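Local coordinates for protein 7,8-dihydro-6-hydroxymethylpterin pyrophosphokinase-dihydropteroate synthase (PDB 6JWS) that probably catalyses two successive steps of folate biosynthesis, pyrophosphorylation of 6-hydroxymethyl-7,8-dihydropterin by ATP and condensation of the product with 4-aminobenzoate to give 7,8-dihydropteroate, at residues S435-I441 / P535-D539; I504-T508 / Y554-R558; I572-I576 / Y597-F603; H584-I588 / R610-C615. The protein carries 1 engineered substitution. All blocks are in the same frame, centred on the assembly; numbering follows the deposited sequence.

Interaction 1: S435-I441 / P535-D539; sequences SSGPFVI and PHTMD. Engineered in segment 435-441: G437 (natural residue Ala). With PT1 (pteroic acid), chain I.
F439, H536 and P535 carry most of this contact between two loops of the dihydropteroate synthase barrel. Segment 435-441 follows strand 428-432, and segment 535-539 follows strand 525-529. Residues G437 to V440 form a type II beta turn. F439 sits at its third position with positive phi (69°/18°). The turn lies against P535 and H536, with CA atoms 4.7 Å apart for P438 and P535 and 5.0 Å for F439 and H536. F439 N gives a weak hydrogen bond to P535 O (3.3 Å), and this oxygen lies over one face of the F439 ring. With chi1 m, F439 places CE2 3.3 Å from D539 OD2 and CD1 3.8 Å from H536 ND1, which sits at the ring edge. The H536 ring, also chi1 m, brings its end nearer the turn, with CE1 3.4 Å from F439 O. P535 points toward the turn, its CB 3.3 Å from G437 O and 4.3 Å from V440 CG2. M538 extends its CE to 4.3 Å from P438 CD. On the ligand side, P438 CD is 3.5 Å from pteroate C20 and the CA of G437, an engineered residue, is 3.5 Å from C15. D539 is salt-bridged to R610. V440 and I441 are poorly ordered. The contact thus rests mainly on van der Waals packing with one weak hydrogen bond; 435-441 lines the pteroate pocket and 535-539 backs it.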
# COMPACT_ATOMS: atom_id res chain seq x y z
N SER B 435 -18.45 19.37 -21.41
CA SER B 435 -17.57 18.21 -21.50
C SER B 435 -16.15 18.67 -21.85
O SER B 435 -15.98 19.60 -22.64
CB SER B 435 -18.11 17.24 -22.52
OG SER B 435 -17.56 15.94 -22.29
N SER B 436 -15.14 18.03 -21.26
CA SER B 436 -13.78 18.52 -21.47
C SER B 436 -12.81 17.38 -21.77
O SER B 436 -11.60 17.61 -21.86
CB SER B 436 -13.31 19.42 -20.34
OG SER B 436 -13.33 18.73 -19.09
N GLY B 437 -13.34 16.17 -21.96
CA GLY B 437 -12.56 15.02 -22.38
C GLY B 437 -12.07 15.16 -23.83
O GLY B 437 -12.55 16.03 -24.57
N PRO B 438 -11.15 14.29 -24.29
CA PRO B 438 -10.50 14.48 -25.58
C PRO B 438 -11.50 14.49 -26.74
O PRO B 438 -12.36 13.61 -26.84
CB PRO B 438 -9.51 13.31 -25.68
CG PRO B 438 -10.05 12.28 -24.72
CD PRO B 438 -10.72 13.07 -23.61
N PHE B 439 -11.40 15.55 -27.55
CA PHE B 439 -11.98 15.69 -28.89
C PHE B 439 -13.51 15.79 -28.86
O PHE B 439 -14.15 15.60 -29.89
CB PHE B 439 -11.44 14.62 -29.85
CG PHE B 439 -9.93 14.56 -30.00
CD1 PHE B 439 -9.25 15.54 -30.71
CD2 PHE B 439 -9.21 13.50 -29.46
CE1 PHE B 439 -7.87 15.47 -30.85
CE2 PHE B 439 -7.83 13.44 -29.60
CZ PHE B 439 -7.16 14.43 -30.29
N VAL B 440 -14.08 16.12 -27.69
CA VAL B 440 -15.52 16.25 -27.57
C VAL B 440 -15.96 17.63 -28.09
O VAL B 440 -15.47 18.66 -27.64
CB VAL B 440 -16.05 15.98 -26.15
CG1 VAL B 440 -15.97 14.50 -25.78
CG2 VAL B 440 -15.41 16.87 -25.10
N ILE B 441 -16.89 17.61 -29.06
CA ILE B 441 -17.60 18.80 -29.50
C ILE B 441 -18.88 18.90 -28.66
O ILE B 441 -19.62 17.92 -28.55
CB ILE B 441 -17.87 18.78 -31.02
CG1 ILE B 441 -18.31 17.40 -31.53
CG2 ILE B 441 -16.67 19.30 -31.79
CD1 ILE B 441 -19.81 17.24 -31.73
N PRO B 535 -9.98 20.56 -25.37
CA PRO B 535 -10.12 19.17 -25.80
C PRO B 535 -9.43 18.84 -27.13
O PRO B 535 -8.91 17.74 -27.30
CB PRO B 535 -11.65 18.93 -25.83
CG PRO B 535 -12.21 19.98 -24.86
CD PRO B 535 -11.27 21.17 -24.97
N HIS B 536 -9.38 19.80 -28.05
CA HIS B 536 -8.80 19.49 -29.35
C HIS B 536 -7.27 19.65 -29.38
O HIS B 536 -6.63 19.01 -30.22
CB HIS B 536 -9.54 20.23 -30.49
CG HIS B 536 -10.98 19.84 -30.52
ND1 HIS B 536 -11.41 18.63 -31.05
CD2 HIS B 536 -12.07 20.45 -30.02
CE1 HIS B 536 -12.71 18.53 -30.90
NE2 HIS B 536 -13.15 19.64 -30.27
N THR B 537 -6.70 20.49 -28.51
CA THR B 537 -5.29 20.81 -28.62
C THR B 537 -4.45 20.13 -27.54
O THR B 537 -3.26 19.96 -27.73
CB THR B 537 -5.01 22.32 -28.65
OG1 THR B 537 -5.44 22.86 -27.39
CG2 THR B 537 -5.66 23.04 -29.82
N MET B 538 -5.06 19.77 -26.41
CA MET B 538 -4.29 19.50 -25.20
C MET B 538 -3.33 18.32 -25.37
O MET B 538 -2.26 18.33 -24.76
CB MET B 538 -5.20 19.27 -23.98
CG MET B 538 -6.17 18.10 -24.12
SD MET B 538 -7.20 17.98 -22.63
CE MET B 538 -8.03 16.42 -22.96
N ASP B 539 -3.67 17.35 -26.22
CA ASP B 539 -2.86 16.14 -26.35
C ASP B 539 -1.51 16.45 -26.99
O ASP B 539 -0.60 15.62 -26.96
CB ASP B 539 -3.56 15.03 -27.16
CG ASP B 539 -4.70 14.30 -26.44
OD1 ASP B 539 -4.75 14.29 -25.16
OD2 ASP B 539 -5.56 13.73 -27.18
C2 PT1 I . -10.58 16.07 -13.62
C3 PT1 I . -11.68 16.20 -14.58
C5 PT1 I . -12.68 17.23 -14.28
N6 PT1 I . -11.81 15.43 -15.68
C7 PT1 I . -11.45 17.84 -12.32
N9 PT1 I . -12.52 18.00 -13.16
C10 PT1 I . -12.85 15.64 -16.53
N11 PT1 I . -11.31 18.64 -11.20
C12 PT1 I . -13.78 16.63 -16.27
C21 PT1 I . -8.60 11.21 -21.09
O22 PT1 I . -9.07 10.07 -21.35
O1 PT1 I . -9.63 15.15 -13.84
N4 PT1 I . -10.52 16.88 -12.55
N8 PT1 I . -13.69 17.39 -15.15
C13 PT1 I . -12.94 14.80 -17.78
N14 PT1 I . -11.86 15.21 -18.71
C15 PT1 I . -11.07 14.28 -19.29
C16 PT1 I . -9.73 14.57 -19.59
C17 PT1 I . -11.64 12.99 -19.58
C18 PT1 I . -8.93 13.57 -20.19
C19 PT1 I . -10.83 12.00 -20.19
C20 PT1 I . -9.47 12.28 -20.47
O23 PT1 I . -7.41 11.45 -21.32

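Interaction 2: I504-T508 / Y554-R558; sequences ISACT and YLEQR
Segment 504-508 is the loop after strand 500-503, and segment 554-558 is a piece of helix 547-564. The closest CA pair is A506 and R558, 6.9 Å apart. I504 does not meet the helix; it touches the pteroate instead. S505 opens a type I' beta turn that ends at T508. The two central residues, A506 (52°/37°) and C507 (67°/27°), both have positive phi. The turn is closed by T508 N to S505 O (3.1 Å) and by T508 OG1 to the same S505 O (2.7 Å). S505 O also lies 3.5 Å from Y554 OH. A506 points its CB at the helix, 3.8 Å from both Y554 OH and R558 CG. Its carbonyl is the main polar link. A506 O accepts from R558 NE (2.9 Å, 155°) and from R558 NH2 (3.2 Å, 136°). C507 O is 3.0 Å from R558 NH2, near the plane of the guanidinium. T508 places CG2 over one guanidinium face, 3.6 Å from R558 CZ and 3.7 Å from Y554 OH. On the helix, Y554 takes chi1 t. R558, with chi1, chi2 and chi3 all m, points toward the loop one turn after Y554, so both side chains reach it. L528 of strand 525-529 packs against A506, C507 and R558. A loop at the C-terminal end of one strand thus meets the helix after the next strand, placing the contact among the strand-end loops and outer helices of the TIM barrel.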
# COMPACT_ATOMS: atom_id res chain seq x y z
N ILE B 504 -11.64 23.81 -13.93
CA ILE B 504 -10.55 23.12 -14.60
C ILE B 504 -9.54 24.10 -15.22
O ILE B 504 -8.49 23.67 -15.67
CB ILE B 504 -11.07 22.09 -15.62
CG1 ILE B 504 -11.83 22.73 -16.79
CG2 ILE B 504 -11.87 20.99 -14.92
CD1 ILE B 504 -12.01 21.82 -18.00
N SER B 505 -9.83 25.40 -15.21
CA SER B 505 -8.85 26.39 -15.66
C SER B 505 -8.06 26.98 -14.48
O SER B 505 -7.27 27.90 -14.66
CB SER B 505 -9.49 27.49 -16.53
OG SER B 505 -10.20 28.47 -15.76
N ALA B 506 -8.30 26.47 -13.27
CA ALA B 506 -7.78 27.05 -12.04
C ALA B 506 -8.13 28.54 -11.95
O ALA B 506 -7.34 29.34 -11.45
CB ALA B 506 -6.30 26.77 -11.87
N CYS B 507 -9.33 28.89 -12.45
CA CYS B 507 -9.88 30.23 -12.35
C CYS B 507 -9.06 31.20 -13.19
O CYS B 507 -8.98 32.38 -12.86
CB CYS B 507 -9.92 30.70 -10.90
SG CYS B 507 -10.92 29.67 -9.80
N THR B 508 -8.40 30.72 -14.25
CA THR B 508 -7.73 31.62 -15.17
C THR B 508 -8.65 32.02 -16.33
O THR B 508 -8.33 33.00 -16.99
CB THR B 508 -6.42 31.05 -15.74
OG1 THR B 508 -6.72 29.85 -16.46
CG2 THR B 508 -5.36 30.78 -14.69
N TYR B 554 2.65 25.72 -10.46
CA TYR B 554 1.50 26.38 -11.04
C TYR B 554 0.32 26.48 -10.06
O TYR B 554 -0.22 27.57 -9.85
CB TYR B 554 1.11 25.68 -12.35
CG TYR B 554 -0.19 26.16 -12.94
CD1 TYR B 554 -1.40 25.58 -12.56
CD2 TYR B 554 -0.22 27.17 -13.92
CE1 TYR B 554 -2.60 26.01 -13.09
CE2 TYR B 554 -1.42 27.57 -14.50
CZ TYR B 554 -2.60 26.99 -14.09
OH TYR B 554 -3.80 27.40 -14.61
N LEU B 555 -0.07 25.36 -9.45
CA LEU B 555 -1.17 25.28 -8.50
C LEU B 555 -0.91 26.15 -7.26
O LEU B 555 -1.82 26.82 -6.78
CB LEU B 555 -1.40 23.80 -8.13
CG LEU B 555 -1.93 22.98 -9.31
CD1 LEU B 555 -1.99 21.48 -8.98
CD2 LEU B 555 -3.31 23.48 -9.75
N GLU B 556 0.34 26.15 -6.77
CA GLU B 556 0.73 26.97 -5.63
C GLU B 556 0.63 28.45 -5.97
O GLU B 556 0.15 29.25 -5.16
CB GLU B 556 2.15 26.63 -5.17
CG GLU B 556 2.24 25.28 -4.46
CD GLU B 556 3.66 24.87 -4.09
OE1 GLU B 556 4.56 25.03 -4.93
OE2 GLU B 556 3.88 24.40 -2.97
N GLN B 557 1.04 28.83 -7.19
CA GLN B 557 0.86 30.21 -7.62
C GLN B 557 -0.63 30.57 -7.63
O GLN B 557 -1.01 31.64 -7.15
CB GLN B 557 1.71 30.56 -8.86
CG GLN B 557 3.21 30.74 -8.56
CD GLN B 557 4.21 30.80 -9.71
OE1 GLN B 557 5.25 30.11 -9.69
NE2 GLN B 557 3.95 31.63 -10.71
N ARG B 558 -1.49 29.67 -8.11
CA ARG B 558 -2.93 29.96 -8.14
C ARG B 558 -3.49 30.12 -6.72
O ARG B 558 -4.30 31.02 -6.46
CB ARG B 558 -3.75 28.88 -8.86
CG ARG B 558 -3.44 28.75 -10.34
CD ARG B 558 -3.49 30.13 -10.95
NE ARG B 558 -4.82 30.68 -11.10
CZ ARG B 558 -5.08 31.96 -11.35
NH1 ARG B 558 -4.09 32.84 -11.42
NH2 ARG B 558 -6.33 32.38 -11.48

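Interaction 3: I572-I576 / Y597-F603; sequences ILFDI and YDEYPLF. With PT1 (pteroic acid), chain I.
This is a buried parallel backbone pairing in the TIM barrel, where strand 572-575 meets the run leading into strand 603-604. It joins the two outermost strands of the eight-stranded parallel sheet and so closes the barrel. CA pairs are L573 with P601 (4.9 Å), F574 with L602 (5.0 Å) and D575 with F603 (5.1 Å). F574 and L602 form a single beta bridge. F574 N donates to P601 O (3.0 Å), and F603 N donates to F574 O (2.8 Å). Two CA-H...O contacts add to this: L602 CA to F574 O (3.6 Å) and D575 CA to F603 O (3.2 Å). A type I turn from Y597 to Y600 precedes the paired residues and brings two tyrosines to F574. The F574 ring (chi1 m) makes an offset stack with Y600, with centroids 4.2 Å apart and planes at 27°. F574 CD2 is 3.8 Å from Y597 CE1. I576 CG2 reaches Y597 CE2 at 3.4 Å. L573 CD2 packs on P601 CB at 3.6 Å. L555 and L559 of helix 547-564 also touch F574. D575 (chi1 t) and F603 (chi1 t) line the pterin end of the pocket. The amino group N11 of pteroate donates to D575 OD2 (2.8 Å), and N4 lies 2.6 Å from the same oxygen. The chemistry implies an apolar, aromatic outer layer and a polar inner end, where D575 and N502 both hydrogen-bond the pteroate.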
# COMPACT_ATOMS: atom_id res chain seq x y z
N ILE B 572 -9.21 25.51 -0.45
CA ILE B 572 -8.68 25.40 -1.81
C ILE B 572 -8.08 24.02 -1.99
O ILE B 572 -7.20 23.63 -1.22
CB ILE B 572 -7.61 26.49 -2.04
CG1 ILE B 572 -8.21 27.89 -1.84
CG2 ILE B 572 -6.95 26.34 -3.40
CD1 ILE B 572 -7.20 29.00 -1.73
N LEU B 573 -8.53 23.28 -3.01
CA LEU B 573 -8.04 21.94 -3.27
C LEU B 573 -7.28 21.94 -4.59
O LEU B 573 -7.56 22.77 -5.46
CB LEU B 573 -9.25 21.01 -3.30
CG LEU B 573 -10.06 21.04 -2.00
CD1 LEU B 573 -11.42 21.67 -2.23
CD2 LEU B 573 -10.24 19.64 -1.46
N PHE B 574 -6.28 21.04 -4.69
CA PHE B 574 -5.40 20.94 -5.84
C PHE B 574 -5.78 19.73 -6.66
O PHE B 574 -6.13 18.68 -6.11
CB PHE B 574 -3.95 20.69 -5.42
CG PHE B 574 -3.25 21.85 -4.76
CD1 PHE B 574 -3.78 22.48 -3.65
CD2 PHE B 574 -1.99 22.25 -5.18
CE1 PHE B 574 -3.10 23.53 -3.05
CE2 PHE B 574 -1.33 23.32 -4.60
CZ PHE B 574 -1.89 23.97 -3.54
N ASP B 575 -5.64 19.88 -7.99
CA ASP B 575 -5.89 18.79 -8.92
C ASP B 575 -4.84 18.87 -10.03
O ASP B 575 -4.73 19.90 -10.70
CB ASP B 575 -7.35 18.78 -9.40
CG ASP B 575 -7.70 17.61 -10.30
OD1 ASP B 575 -6.77 16.90 -10.75
OD2 ASP B 575 -8.91 17.36 -10.52
N ILE B 576 -4.10 17.78 -10.26
CA ILE B 576 -2.97 17.74 -11.18
C ILE B 576 -3.46 17.63 -12.63
O ILE B 576 -2.66 17.77 -13.55
CB ILE B 576 -2.10 16.53 -10.83
CG1 ILE B 576 -3.04 15.34 -10.60
CG2 ILE B 576 -1.28 16.84 -9.59
CD1 ILE B 576 -2.42 14.04 -10.87
N TYR B 597 2.13 16.33 -2.83
CA TYR B 597 0.90 17.00 -2.36
C TYR B 597 0.52 16.62 -0.93
O TYR B 597 -0.61 16.86 -0.51
CB TYR B 597 -0.28 16.84 -3.35
CG TYR B 597 0.02 17.43 -4.71
CD1 TYR B 597 -0.07 18.80 -4.94
CD2 TYR B 597 0.46 16.64 -5.76
CE1 TYR B 597 0.26 19.37 -6.17
CE2 TYR B 597 0.80 17.19 -6.98
CZ TYR B 597 0.70 18.55 -7.20
OH TYR B 597 1.04 19.09 -8.41
N ASP B 598 1.48 16.08 -0.16
CA ASP B 598 1.21 15.53 1.16
C ASP B 598 0.75 16.62 2.14
O ASP B 598 0.12 16.31 3.13
CB ASP B 598 2.44 14.80 1.76
CG ASP B 598 2.63 13.38 1.24
OD1 ASP B 598 1.74 12.87 0.52
OD2 ASP B 598 3.68 12.79 1.56
N GLU B 599 1.07 17.88 1.84
CA GLU B 599 0.66 19.00 2.68
C GLU B 599 -0.64 19.64 2.21
O GLU B 599 -1.10 20.58 2.85
CB GLU B 599 1.68 20.13 2.56
CG GLU B 599 3.10 19.71 2.88
CD GLU B 599 3.30 19.43 4.35
OE1 GLU B 599 3.24 20.39 5.16
OE2 GLU B 599 3.50 18.24 4.69
N TYR B 600 -1.21 19.17 1.09
CA TYR B 600 -2.28 19.91 0.45
C TYR B 600 -3.53 19.05 0.31
O TYR B 600 -3.43 17.85 0.11
CB TYR B 600 -1.87 20.34 -0.96
CG TYR B 600 -0.76 21.35 -1.02
CD1 TYR B 600 -0.94 22.65 -0.56
CD2 TYR B 600 0.45 21.06 -1.62
CE1 TYR B 600 0.07 23.58 -0.66
CE2 TYR B 600 1.47 21.99 -1.73
CZ TYR B 600 1.29 23.25 -1.22
OH TYR B 600 2.29 24.18 -1.31
N PRO B 601 -4.75 19.65 0.32
CA PRO B 601 -5.96 18.89 0.01
C PRO B 601 -5.87 18.55 -1.47
O PRO B 601 -5.62 19.42 -2.30
CB PRO B 601 -7.10 19.88 0.29
CG PRO B 601 -6.46 21.03 1.07
CD PRO B 601 -5.02 21.07 0.60
N LEU B 602 -5.98 17.25 -1.78
CA LEU B 602 -5.73 16.76 -3.12
C LEU B 602 -7.00 16.08 -3.64
O LEU B 602 -7.56 15.19 -3.00
CB LEU B 602 -4.54 15.80 -3.07
CG LEU B 602 -4.18 15.14 -4.41
CD1 LEU B 602 -3.63 16.16 -5.42
CD2 LEU B 602 -3.16 14.02 -4.20
N PHE B 603 -7.39 16.49 -4.85
CA PHE B 603 -8.56 16.05 -5.59
C PHE B 603 -8.05 15.53 -6.94
O PHE B 603 -7.35 16.26 -7.63
CB PHE B 603 -9.47 17.28 -5.75
CG PHE B 603 -10.75 17.09 -6.52
CD1 PHE B 603 -10.73 16.73 -7.87
CD2 PHE B 603 -11.99 17.31 -5.91
CE1 PHE B 603 -11.92 16.55 -8.58
CE2 PHE B 603 -13.17 17.11 -6.62
CZ PHE B 603 -13.13 16.74 -7.95
C2 PT1 I . -10.58 16.07 -13.62
C3 PT1 I . -11.68 16.20 -14.58
C5 PT1 I . -12.68 17.23 -14.28
N6 PT1 I . -11.81 15.43 -15.68
C7 PT1 I . -11.45 17.84 -12.32
N9 PT1 I . -12.52 18.00 -13.16
C10 PT1 I . -12.85 15.64 -16.53
N11 PT1 I . -11.31 18.64 -11.20
C12 PT1 I . -13.78 16.63 -16.27
C21 PT1 I . -8.60 11.21 -21.09
O22 PT1 I . -9.07 10.07 -21.35
O1 PT1 I . -9.63 15.15 -13.84
N4 PT1 I . -10.52 16.88 -12.55
N8 PT1 I . -13.69 17.39 -15.15
C13 PT1 I . -12.94 14.80 -17.78
N14 PT1 I . -11.86 15.21 -18.71
C15 PT1 I . -11.07 14.28 -19.29
C16 PT1 I . -9.73 14.57 -19.59
C17 PT1 I . -11.64 12.99 -19.58
C18 PT1 I . -8.93 13.57 -20.19
C19 PT1 I . -10.83 12.00 -20.19
C20 PT1 I . -9.47 12.28 -20.47
O23 PT1 I . -7.41 11.45 -21.32

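Interaction 4: H584-I588 / R610-C615; sequences HDQSI and RFIAHC. With PT1 (pteroic acid), chain I; ACT (acetate ion), chain N.
The unusual feature is a histidine at the start of one helix whose ring lies face-on over the backbone of R610 and F611. H584, the first residue of helix 584-592, has chi1 m and places its ring face over R610 C and F611 CA. H584 ND1 is 3.5 Å from F611 CA, and H584 CE1 is 3.4 Å from R610 CB. The backbones come closest at H584 and F611 (CA atoms 4.5 Å apart). H584 CB lies over the H614 ring, 3.6 Å from the centroid, a CH-pi contact. H614 (chi1 t) donates from NE2 to D585 OD1 (3.2 Å). S587 CB makes another CH-pi contact, 3.9 Å from the centroid of the F611 ring (chi1 p). I588 CD1 is 4.0 Å from C615 SG. K702 of the second subunit packs on D585, I588 and C615. R610 holds the pteroate carboxylate: N bonds O22 (2.9 Å), and NE and NH2 bond O23 (3.0 and 2.9 Å). Its NH1 is salt-bridged to D539. This is the carboxylate end of the dihydropteroate synthase pocket, consistent with the 4-aminobenzoate site.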
# COMPACT_ATOMS: atom_id res chain seq x y z
N HIS B 584 0.28 9.53 -21.58
CA HIS B 584 -0.08 8.45 -20.66
C HIS B 584 1.01 8.22 -19.63
O HIS B 584 0.71 8.16 -18.44
CB HIS B 584 -0.54 7.21 -21.44
CG HIS B 584 -1.69 7.50 -22.33
ND1 HIS B 584 -2.61 8.51 -22.04
CD2 HIS B 584 -2.08 6.97 -23.51
CE1 HIS B 584 -3.52 8.57 -23.00
NE2 HIS B 584 -3.21 7.63 -23.92
N ASP B 585 2.28 8.16 -20.07
CA ASP B 585 3.42 8.02 -19.17
C ASP B 585 3.54 9.20 -18.20
O ASP B 585 4.06 9.02 -17.10
CB ASP B 585 4.74 7.73 -19.92
CG ASP B 585 4.80 6.33 -20.52
OD1 ASP B 585 4.21 5.38 -19.92
OD2 ASP B 585 5.43 6.17 -21.60
N GLN B 586 3.05 10.38 -18.60
CA GLN B 586 3.13 11.57 -17.76
C GLN B 586 2.04 11.52 -16.70
O GLN B 586 2.29 11.88 -15.56
CB GLN B 586 3.08 12.87 -18.57
CG GLN B 586 4.30 13.07 -19.45
CD GLN B 586 4.18 14.25 -20.39
OE1 GLN B 586 3.16 14.43 -21.06
NE2 GLN B 586 5.25 15.05 -20.49
N SER B 587 0.85 11.08 -17.11
CA SER B 587 -0.23 10.85 -16.17
C SER B 587 0.24 9.88 -15.08
O SER B 587 0.08 10.16 -13.89
CB SER B 587 -1.48 10.33 -16.87
OG SER B 587 -2.11 11.38 -17.59
N ILE B 588 0.91 8.79 -15.48
CA ILE B 588 1.42 7.81 -14.53
C ILE B 588 2.46 8.46 -13.62
O ILE B 588 2.47 8.25 -12.41
CB ILE B 588 1.96 6.55 -15.25
CG1 ILE B 588 0.80 5.70 -15.77
CG2 ILE B 588 2.83 5.74 -14.31
CD1 ILE B 588 1.08 5.00 -17.11
N ARG B 610 -7.90 7.47 -20.75
CA ARG B 610 -7.13 6.68 -21.70
C ARG B 610 -5.86 6.12 -21.06
O ARG B 610 -5.44 5.03 -21.42
CB ARG B 610 -6.76 7.54 -22.91
CG ARG B 610 -7.89 7.83 -23.88
CD ARG B 610 -7.47 8.99 -24.77
NE ARG B 610 -7.18 10.25 -24.07
CZ ARG B 610 -6.62 11.35 -24.60
NH1 ARG B 610 -6.27 11.38 -25.88
NH2 ARG B 610 -6.41 12.41 -23.84
N PHE B 611 -5.22 6.85 -20.14
CA PHE B 611 -3.96 6.36 -19.60
C PHE B 611 -4.14 5.04 -18.85
O PHE B 611 -3.17 4.30 -18.71
CB PHE B 611 -3.25 7.42 -18.74
CG PHE B 611 -3.79 7.58 -17.34
CD1 PHE B 611 -4.86 8.43 -17.08
CD2 PHE B 611 -3.22 6.89 -16.28
CE1 PHE B 611 -5.35 8.57 -15.78
CE2 PHE B 611 -3.71 7.04 -14.99
CZ PHE B 611 -4.76 7.90 -14.74
N ILE B 612 -5.35 4.74 -18.35
CA ILE B 612 -5.56 3.46 -17.68
C ILE B 612 -5.36 2.30 -18.67
O ILE B 612 -4.64 1.36 -18.36
CB ILE B 612 -6.94 3.37 -17.00
CG1 ILE B 612 -7.18 4.52 -16.01
CG2 ILE B 612 -7.10 2.00 -16.36
CD1 ILE B 612 -8.53 4.49 -15.33
N ALA B 613 -6.00 2.37 -19.85
CA ALA B 613 -5.88 1.35 -20.89
C ALA B 613 -4.43 1.15 -21.30
O ALA B 613 -4.05 0.04 -21.64
CB ALA B 613 -6.72 1.71 -22.09
N HIS B 614 -3.62 2.20 -21.21
CA HIS B 614 -2.24 2.14 -21.64
C HIS B 614 -1.42 1.30 -20.66
O HIS B 614 -0.27 0.96 -20.94
CB HIS B 614 -1.72 3.59 -21.70
CG HIS B 614 -0.26 3.77 -21.91
ND1 HIS B 614 0.29 3.92 -23.18
CD2 HIS B 614 0.75 3.92 -21.04
CE1 HIS B 614 1.60 4.12 -23.08
NE2 HIS B 614 1.91 4.11 -21.76
N CYS B 615 -1.99 1.04 -19.48
CA CYS B 615 -1.33 0.24 -18.46
C CYS B 615 -1.49 -1.26 -18.73
O CYS B 615 -0.73 -2.04 -18.19
CB CYS B 615 -1.93 0.51 -17.08
SG CYS B 615 -1.58 2.16 -16.42
C2 PT1 I . -10.58 16.07 -13.62
C3 PT1 I . -11.68 16.20 -14.58
C5 PT1 I . -12.68 17.23 -14.28
N6 PT1 I . -11.81 15.43 -15.68
C7 PT1 I . -11.45 17.84 -12.32
N9 PT1 I . -12.52 18.00 -13.16
C10 PT1 I . -12.85 15.64 -16.53
N11 PT1 I . -11.31 18.64 -11.20
C12 PT1 I . -13.78 16.63 -16.27
C21 PT1 I . -8.60 11.21 -21.09
O22 PT1 I . -9.07 10.07 -21.35
O1 PT1 I . -9.63 15.15 -13.84
N4 PT1 I . -10.52 16.88 -12.55
N8 PT1 I . -13.69 17.39 -15.15
C13 PT1 I . -12.94 14.80 -17.78
N14 PT1 I . -11.86 15.21 -18.71
C15 PT1 I . -11.07 14.28 -19.29
C16 PT1 I . -9.73 14.57 -19.59
C17 PT1 I . -11.64 12.99 -19.58
C18 PT1 I . -8.93 13.57 -20.19
C19 PT1 I . -10.83 12.00 -20.19
C20 PT1 I . -9.47 12.28 -20.47
O23 PT1 I . -7.41 11.45 -21.32
C ACT N . 8.09 13.88 -19.06
O ACT N . 7.96 15.11 -18.95
OXT ACT N . 8.29 13.12 -18.09
CH3 ACT N . 8.02 13.25 -20.48

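All four contacts belong to the pterin-binding TIM barrel. Interaction 3 closes the barrel, and the centre of interaction 2 lies about 12 Å from its centre. Helix 547-564 of interaction 2 packs on interaction 3: L555 touches F574 and E556 probably hydrogen-bonds Y600. The centres of interactions 1 and 4 are about 16 Å apart, and they meet through the D539-R610 salt bridge and P438. Interactions 1 and 2 touch at S436 and I504; their segments alternate along the chain and close before those of 3 and 4, which also alternate. Pteroate spans the group: interaction 3 meets its pterin, interaction 1 its aminobenzoate ring and the adjoining pterin edge, and interaction 4 its carboxylate. Distant residues thus build one pocket.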